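Local atomic coordinates of ankyrin-repeat protein B (Legionella pneumophila, PDB entry 5K34), a protein that probably acts as an F-box effector that hijacks the host ubiquitin-proteasome system, this chain being its ankyrin domain, which presumably makes protein-protein contacts. Residues R8-N13 / L30-D35; T47-A52 / D80-L85; R19-E24 / G55-T60. One frame throughout, in Å; residues are numbered along the deposited sequence.

Interaction 1 (R8-N13 / L30-D35); sequences RELWGN and LKKGID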
# COMPACT_ATOMS: atom_id res chain seq x y z
N ARG A 8 15.84 -4.11 -7.61
CA ARG A 8 15.27 -2.78 -7.87
C ARG A 8 14.30 -2.81 -9.03
O ARG A 8 13.25 -2.13 -8.96
CB ARG A 8 16.42 -1.79 -8.15
CG ARG A 8 17.11 -1.37 -6.89
CD ARG A 8 18.29 -0.47 -7.21
NE ARG A 8 18.83 0.05 -5.96
CZ ARG A 8 19.86 0.88 -5.88
NH1 ARG A 8 20.48 1.28 -6.98
NH2 ARG A 8 20.25 1.30 -4.68
N GLU A 9 14.57 -3.56 -10.10
CA GLU A 9 13.63 -3.67 -11.21
C GLU A 9 12.35 -4.34 -10.76
O GLU A 9 11.25 -3.87 -11.07
CB GLU A 9 14.27 -4.45 -12.37
CG GLU A 9 13.34 -4.81 -13.53
CD GLU A 9 13.98 -5.69 -14.62
OE1 GLU A 9 15.00 -6.38 -14.35
OE2 GLU A 9 13.44 -5.67 -15.75
N LEU A 10 12.46 -5.43 -9.97
CA LEU A 10 11.28 -6.07 -9.42
C LEU A 10 10.50 -5.12 -8.51
O LEU A 10 9.27 -5.13 -8.59
CB LEU A 10 11.65 -7.33 -8.63
CG LEU A 10 12.12 -8.56 -9.44
CD1 LEU A 10 12.70 -9.60 -8.48
CD2 LEU A 10 10.97 -9.12 -10.23
N TRP A 11 11.19 -4.37 -7.67
CA TRP A 11 10.48 -3.44 -6.77
C TRP A 11 9.67 -2.41 -7.59
O TRP A 11 8.52 -2.13 -7.25
CB TRP A 11 11.45 -2.72 -5.84
CG TRP A 11 10.75 -1.80 -4.88
CD1 TRP A 11 10.42 -0.49 -5.08
CD2 TRP A 11 10.27 -2.15 -3.59
NE1 TRP A 11 9.75 -0.01 -3.98
CE2 TRP A 11 9.67 -1.00 -3.03
CE3 TRP A 11 10.30 -3.33 -2.83
CZ2 TRP A 11 9.11 -0.99 -1.76
CZ3 TRP A 11 9.72 -3.32 -1.56
CH2 TRP A 11 9.15 -2.17 -1.04
N GLY A 12 10.29 -1.82 -8.61
CA GLY A 12 9.54 -0.85 -9.42
C GLY A 12 8.33 -1.46 -10.08
O GLY A 12 7.26 -0.85 -10.10
N ASN A 13 8.47 -2.69 -10.59
CA ASN A 13 7.34 -3.38 -11.20
C ASN A 13 6.27 -3.72 -10.16
O ASN A 13 5.06 -3.71 -10.47
CB ASN A 13 7.82 -4.66 -11.89
CG ASN A 13 8.56 -4.38 -13.16
OD1 ASN A 13 8.50 -3.28 -13.72
ND2 ASN A 13 9.26 -5.39 -13.66
N LEU A 30 6.25 -11.11 -5.36
CA LEU A 30 6.60 -11.40 -3.95
C LEU A 30 7.10 -12.85 -3.79
O LEU A 30 7.90 -13.08 -2.86
CB LEU A 30 5.43 -11.07 -3.02
CG LEU A 30 5.02 -9.58 -3.04
CD1 LEU A 30 3.94 -9.36 -2.05
CD2 LEU A 30 6.20 -8.64 -2.79
N LYS A 31 6.70 -13.75 -4.67
CA LYS A 31 7.22 -15.13 -4.61
C LYS A 31 8.71 -15.15 -4.88
O LYS A 31 9.36 -16.16 -4.53
CB LYS A 31 6.55 -15.96 -5.66
CG LYS A 31 5.29 -16.65 -5.23
CD LYS A 31 5.36 -17.97 -6.00
CE LYS A 31 4.02 -18.62 -6.28
NZ LYS A 31 4.28 -19.78 -7.21
N LYS A 32 9.27 -14.14 -5.54
CA LYS A 32 10.72 -14.08 -5.86
C LYS A 32 11.52 -13.60 -4.66
O LYS A 32 12.74 -13.42 -4.76
CB LYS A 32 10.97 -13.19 -7.08
CG LYS A 32 10.27 -13.67 -8.34
CD LYS A 32 10.61 -12.85 -9.58
CE LYS A 32 9.85 -13.37 -10.78
NZ LYS A 32 9.95 -14.87 -10.84
N GLY A 33 10.88 -13.40 -3.52
CA GLY A 33 11.60 -13.14 -2.27
C GLY A 33 11.61 -11.70 -1.78
O GLY A 33 12.38 -11.35 -0.90
N ILE A 34 10.80 -10.84 -2.37
CA ILE A 34 10.74 -9.44 -1.96
C ILE A 34 9.83 -9.32 -0.72
O ILE A 34 8.69 -9.79 -0.70
CB ILE A 34 10.17 -8.58 -3.12
CG1 ILE A 34 10.98 -8.75 -4.45
CG2 ILE A 34 9.92 -7.14 -2.62
CD1 ILE A 34 12.41 -8.25 -4.37
N ASP A 35 10.33 -8.65 0.31
CA ASP A 35 9.55 -8.31 1.48
C ASP A 35 8.88 -6.94 1.22
O ASP A 35 9.56 -5.89 1.18
CB ASP A 35 10.45 -8.25 2.73
CG ASP A 35 9.70 -7.88 3.97
OD1 ASP A 35 8.52 -7.43 3.94
OD2 ASP A 35 10.27 -8.02 5.10
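L10 and K32 meet as hydrocarbon against hydrocarbon. Their side chains cross at about a right angle, with K32 CD lying 3.8 Å from L10 CD2 and only slightly farther from the other methyl of the fork. A lysine suits this exposed spot because its methylenes can lie on a leucine while the amine carries on into another direction; a chi4 of -46° bends NZ off the otherwise extended chain. I34 shares its branches between two successive helical residues. Its CD1 brushes L10 CD1 at 4.3 Å, a loose contact. The shorter branch packs closer: I34 CG2, anti to its own backbone N, comes up to the edge of the indole, 3.8 Å from W11 CE3 and near the ring plane.

The polar element is the carbonyl of D35. D35 O lies in the plane of the indole at its six-membered edge, 3.8 Å from W11 CZ3, where the faintly positive C-H rim should suit an oxygen. The carboxylate plays no part here: OD1 is hydrogen-bonded to the hydroxyl of T37. The same indole also stacks on H43.

A type I turn from L30 to G33, closed by G33 N on L30 O at 3.1 Å, brings the chain round. At G33 phi is 104°, where any CB would jam against K32 O, so the residue that leaves the helix here has to do without a side chain. I34 and D35 then run extended past helix 5-19. Such a glycine exit, leading the chain from the second helix of an antiparallel pair back past the first into a long loop, is characteristic of the ankyrin fold.

Interaction 2 (T47-A52 / D80-L85); sequences TPLLAA and DSPISL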
# COMPACT_ATOMS: atom_id res chain seq x y z
N THR A 47 6.03 1.99 0.06
CA THR A 47 5.80 0.54 -0.07
C THR A 47 4.68 0.32 -1.08
O THR A 47 3.96 1.26 -1.43
CB THR A 47 5.31 -0.07 1.27
OG1 THR A 47 4.02 0.45 1.59
CG2 THR A 47 6.32 0.19 2.42
N PRO A 48 4.47 -0.93 -1.51
CA PRO A 48 3.35 -1.22 -2.39
C PRO A 48 2.01 -1.05 -1.71
O PRO A 48 0.99 -0.96 -2.40
CB PRO A 48 3.58 -2.67 -2.84
CG PRO A 48 4.50 -3.25 -1.81
CD PRO A 48 5.40 -2.07 -1.42
N LEU A 49 1.96 -1.00 -0.37
CA LEU A 49 0.69 -0.67 0.30
C LEU A 49 0.30 0.77 -0.02
O LEU A 49 -0.86 1.03 -0.37
CB LEU A 49 0.82 -0.89 1.80
CG LEU A 49 -0.41 -0.52 2.65
CD1 LEU A 49 -1.67 -1.28 2.18
CD2 LEU A 49 -0.14 -0.79 4.13
N LEU A 50 1.25 1.73 0.04
CA LEU A 50 0.99 3.09 -0.40
C LEU A 50 0.61 3.17 -1.84
O LEU A 50 -0.30 3.91 -2.24
CB LEU A 50 2.18 4.01 -0.19
CG LEU A 50 2.48 4.59 1.15
CD1 LEU A 50 3.60 5.65 0.99
CD2 LEU A 50 1.22 5.28 1.76
N ALA A 51 1.32 2.43 -2.70
CA ALA A 51 1.03 2.41 -4.13
C ALA A 51 -0.40 1.95 -4.38
O ALA A 51 -1.13 2.57 -5.17
CB ALA A 51 2.02 1.53 -4.86
N ALA A 52 -0.81 0.86 -3.72
CA ALA A 52 -2.17 0.38 -3.88
C ALA A 52 -3.16 1.41 -3.43
O ALA A 52 -4.14 1.65 -4.15
CB ALA A 52 -2.34 -0.95 -3.13
N ASP A 80 3.79 10.93 3.75
CA ASP A 80 2.53 10.19 3.80
C ASP A 80 2.70 8.80 4.39
O ASP A 80 3.62 8.07 4.00
CB ASP A 80 1.97 10.03 2.40
CG ASP A 80 1.69 11.37 1.72
OD1 ASP A 80 1.23 12.33 2.38
OD2 ASP A 80 1.90 11.45 0.48
N SER A 81 1.82 8.42 5.31
CA SER A 81 1.74 7.03 5.77
C SER A 81 0.50 6.39 5.11
O SER A 81 -0.36 7.08 4.57
CB SER A 81 1.60 6.98 7.29
OG SER A 81 0.38 7.62 7.64
N PRO A 82 0.37 5.06 5.21
CA PRO A 82 -0.86 4.45 4.71
C PRO A 82 -2.11 5.09 5.30
O PRO A 82 -3.03 5.43 4.56
CB PRO A 82 -0.68 2.96 5.11
CG PRO A 82 0.81 2.76 4.99
CD PRO A 82 1.41 4.04 5.54
N ILE A 83 -2.13 5.27 6.62
CA ILE A 83 -3.30 5.91 7.24
C ILE A 83 -3.48 7.34 6.79
O ILE A 83 -4.61 7.74 6.48
CB ILE A 83 -3.25 5.83 8.79
CG1 ILE A 83 -3.51 4.39 9.22
CG2 ILE A 83 -4.32 6.74 9.40
CD1 ILE A 83 -3.05 4.14 10.65
N SER A 84 -2.41 8.16 6.80
CA SER A 84 -2.63 9.57 6.48
C SER A 84 -3.00 9.76 5.02
O SER A 84 -3.79 10.63 4.68
CB SER A 84 -1.42 10.43 6.89
OG SER A 84 -0.33 10.30 5.98
N LEU A 85 -2.49 8.90 4.12
CA LEU A 85 -2.85 8.99 2.71
C LEU A 85 -4.33 8.62 2.52
O LEU A 85 -5.05 9.29 1.77
CB LEU A 85 -1.94 8.08 1.89
CG LEU A 85 -2.07 8.22 0.37
CD1 LEU A 85 -1.68 9.65 -0.06
CD2 LEU A 85 -1.22 7.18 -0.32
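L50 pushes its isobutyl fork into the start of helix 82-91, where both methyls find partners. L50 CD2 rests on the S81-P82 peptide, where the N-cap leads into the helix, 3.6 Å from S81 C and equally close to P82 N, while L50 CD1 faces D80 O at 3.9 Å. To one side of that peptide, L50 CD2 also meets L85 CD2 at 3.7 Å, so one methyl touches both the N-cap peptide and a side chain of the first helical turn. L50 CG lies anti to the carbonyl carbon (chi1 -79°), and from there its two methyls reach the 80-85 segment. Beside it, L49 and P82 cross at about a right angle, the methyl L49 CD2 standing 3.8 Å from P82 CG. Leucines suit this buried site because their forked ends can follow a proline ring and a bare peptide.

T47-P48-L49-L50 is a variant of the ankyrin TPLH motif, and S81-P82 opens helix 82-91 in the same way: proline needs no N-H partner in the first turn, and the hydroxyl before it serves as N-cap. T47 OG1 caps weakly, accepting from both L49 N and L50 N. S81 and S84 form a true capping box: S84 N donates to S81 OG at 3.0 Å, and S81 N to S84 OG at 2.9 Å. These bonds hold the first turn that carries P82 and L85.

Farther out, M110 of helix 97-112 covers both L49 and P82, and A61 of helix 58-67 lies on L49. D80 is anchored through its own N-H by the carboxylate of D76.

Interaction 3 (R19-E24 / G55-T60); sequences RSNNLE and GKAYQT. With SO4 (sulfate ion), chain C.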
# COMPACT_ATOMS: atom_id res chain seq x y z
N ARG A 19 -0.26 -0.46 -7.64
CA ARG A 19 -1.05 0.73 -7.95
C ARG A 19 -2.16 0.43 -8.94
O ARG A 19 -3.22 1.08 -8.90
CB ARG A 19 -0.09 1.78 -8.53
CG ARG A 19 -0.75 3.18 -8.59
CD ARG A 19 0.22 4.25 -9.14
NE ARG A 19 1.37 4.48 -8.29
CZ ARG A 19 2.63 4.12 -8.60
NH1 ARG A 19 2.95 3.44 -9.69
NH2 ARG A 19 3.60 4.42 -7.72
N SER A 20 -1.94 -0.56 -9.82
CA SER A 20 -2.96 -0.89 -10.82
C SER A 20 -3.89 -2.00 -10.37
O SER A 20 -4.73 -2.46 -11.16
CB SER A 20 -2.34 -1.29 -12.15
OG SER A 20 -1.51 -2.41 -11.97
N ASN A 21 -3.80 -2.43 -9.11
CA ASN A 21 -4.67 -3.49 -8.59
C ASN A 21 -4.42 -4.82 -9.26
O ASN A 21 -5.30 -5.69 -9.26
CB ASN A 21 -6.16 -3.10 -8.67
CG ASN A 21 -7.01 -3.64 -7.50
OD1 ASN A 21 -6.52 -4.05 -6.45
ND2 ASN A 21 -8.33 -3.55 -7.69
N ASN A 22 -3.23 -5.00 -9.82
CA ASN A 22 -2.85 -6.27 -10.43
C ASN A 22 -2.27 -7.19 -9.38
O ASN A 22 -1.03 -7.40 -9.27
CB ASN A 22 -1.90 -6.05 -11.60
CG ASN A 22 -1.77 -7.31 -12.46
OD1 ASN A 22 -2.01 -8.42 -12.00
ND2 ASN A 22 -1.39 -7.16 -13.71
N LEU A 23 -3.16 -7.74 -8.56
CA LEU A 23 -2.75 -8.56 -7.42
C LEU A 23 -2.04 -9.85 -7.88
O LEU A 23 -1.11 -10.31 -7.23
CB LEU A 23 -3.93 -8.89 -6.52
CG LEU A 23 -3.60 -9.70 -5.28
CD1 LEU A 23 -2.53 -9.07 -4.38
CD2 LEU A 23 -4.88 -9.91 -4.48
N GLU A 24 -2.51 -10.41 -8.99
CA GLU A 24 -1.82 -11.62 -9.51
C GLU A 24 -0.32 -11.34 -9.78
O GLU A 24 0.54 -12.14 -9.39
CB GLU A 24 -2.52 -12.10 -10.80
CG GLU A 24 -3.92 -12.63 -10.60
CD GLU A 24 -4.69 -12.76 -11.94
OE1 GLU A 24 -4.15 -12.44 -13.04
OE2 GLU A 24 -5.88 -13.18 -11.89
N GLY A 55 -3.53 4.26 -5.98
CA GLY A 55 -4.17 3.80 -7.20
C GLY A 55 -5.62 3.41 -7.00
O GLY A 55 -6.23 2.94 -7.97
N LYS A 56 -6.16 3.56 -5.79
CA LYS A 56 -7.51 3.10 -5.47
C LYS A 56 -7.65 1.61 -5.66
O LYS A 56 -8.74 1.06 -5.91
CB LYS A 56 -8.58 3.86 -6.27
CG LYS A 56 -8.48 5.38 -6.13
CD LYS A 56 -9.66 6.12 -6.71
CE LYS A 56 -9.85 5.83 -8.18
NZ LYS A 56 -10.96 6.73 -8.69
N ALA A 57 -6.54 0.90 -5.48
CA ALA A 57 -6.48 -0.56 -5.65
C ALA A 57 -6.77 -1.19 -4.29
O ALA A 57 -5.92 -1.82 -3.67
CB ALA A 57 -5.08 -0.95 -6.19
N TYR A 58 -8.02 -1.01 -3.83
CA TYR A 58 -8.29 -1.30 -2.43
C TYR A 58 -8.27 -2.79 -2.08
O TYR A 58 -7.90 -3.14 -0.97
CB TYR A 58 -9.58 -0.58 -1.94
CG TYR A 58 -9.46 0.91 -2.06
CD1 TYR A 58 -8.48 1.62 -1.35
CD2 TYR A 58 -10.31 1.63 -2.85
CE1 TYR A 58 -8.35 3.00 -1.47
CE2 TYR A 58 -10.21 3.02 -2.96
CZ TYR A 58 -9.23 3.68 -2.28
OH TYR A 58 -9.13 5.04 -2.47
N GLN A 59 -8.61 -3.63 -3.05
CA GLN A 59 -8.49 -5.09 -2.78
C GLN A 59 -7.02 -5.53 -2.64
O GLN A 59 -6.75 -6.30 -1.71
CB GLN A 59 -9.20 -5.93 -3.84
CG GLN A 59 -10.67 -5.56 -4.08
CD GLN A 59 -10.87 -4.66 -5.28
OE1 GLN A 59 -10.16 -3.63 -5.42
NE2 GLN A 59 -11.78 -5.01 -6.17
N THR A 60 -6.14 -4.96 -3.41
CA THR A 60 -4.73 -5.25 -3.27
C THR A 60 -4.21 -4.69 -1.93
O THR A 60 -3.44 -5.33 -1.24
CB THR A 60 -3.95 -4.68 -4.46
OG1 THR A 60 -4.33 -5.40 -5.64
CG2 THR A 60 -2.42 -4.84 -4.28
S SO4 C . -11.13 -2.95 -9.99
O1 SO4 C . -11.77 -3.49 -11.24
O2 SO4 C . -9.62 -2.72 -10.21
O3 SO4 C . -11.81 -1.70 -9.54
O4 SO4 C . -11.39 -3.82 -8.81
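A Schellman motif ends helix 5-19, and its C' residue, N21, reaches across to the first turn of helix 58-67, joining neighbouring helix-turn-helix elements of the ankyrin stack. Asparagine tolerates the positive phi (66°) and brings an amide that both accepts and donates. N21 OD1 takes two bonds: T60 N at 3.2 Å, nearly along the C=O axis, and T60 OG1 at 2.7 Å. N21 ND2 donates to Q59 OE1 at 2.9 Å, approaching from above that carbonyl's plane, with the two amides 46° apart. N21 ND2 also donates to sulfate O2 at 3.0 Å, while Q59 NE2 binds sulfate O4. A57 CB lies against one face of the N21 amide, 3.4 Å from N21 OD1, where a small side chain fits. Where helix 5-19 ends, R19 O receives a C-H contact from G55 CA at 3.3 Å; a CB there would clash with that oxygen, so glycine allows the close approach. The R19 guanidinium pairs with E54.

The T60 bonds to OD1 and the Q59 bond from ND2 already fix which end of the amide is which; the sulfate, probably from the crystallisation liquor, adds a fourth and implies only that adjacent amide donors can hold an anion.

In the fold
From the N terminus, helix 5-19 carries 8-13 and ends in 19-24, so interaction 3 opens before interaction 1 has closed. Interaction 1 closes at 30-35, folding the chain after helix 23-30 back onto the first helix. Segment 47-52 opens interaction 2 inside the loop of interaction 3, which closes at 55-60; interaction 2 closes last, at 80-85. Interaction 3 therefore crosses both others, while interactions 1 and 2 stand in series, their centres about 17 Å apart. W11 CH2 packs on P48 CD at 3.8 Å, linking interactions 1 and 2; A52 O probably accepts from A57 N, linking 2 and 3. Interaction 1 binds the first helix pair to its outgoing loop; interactions 2 and 3 join neighbouring pairs.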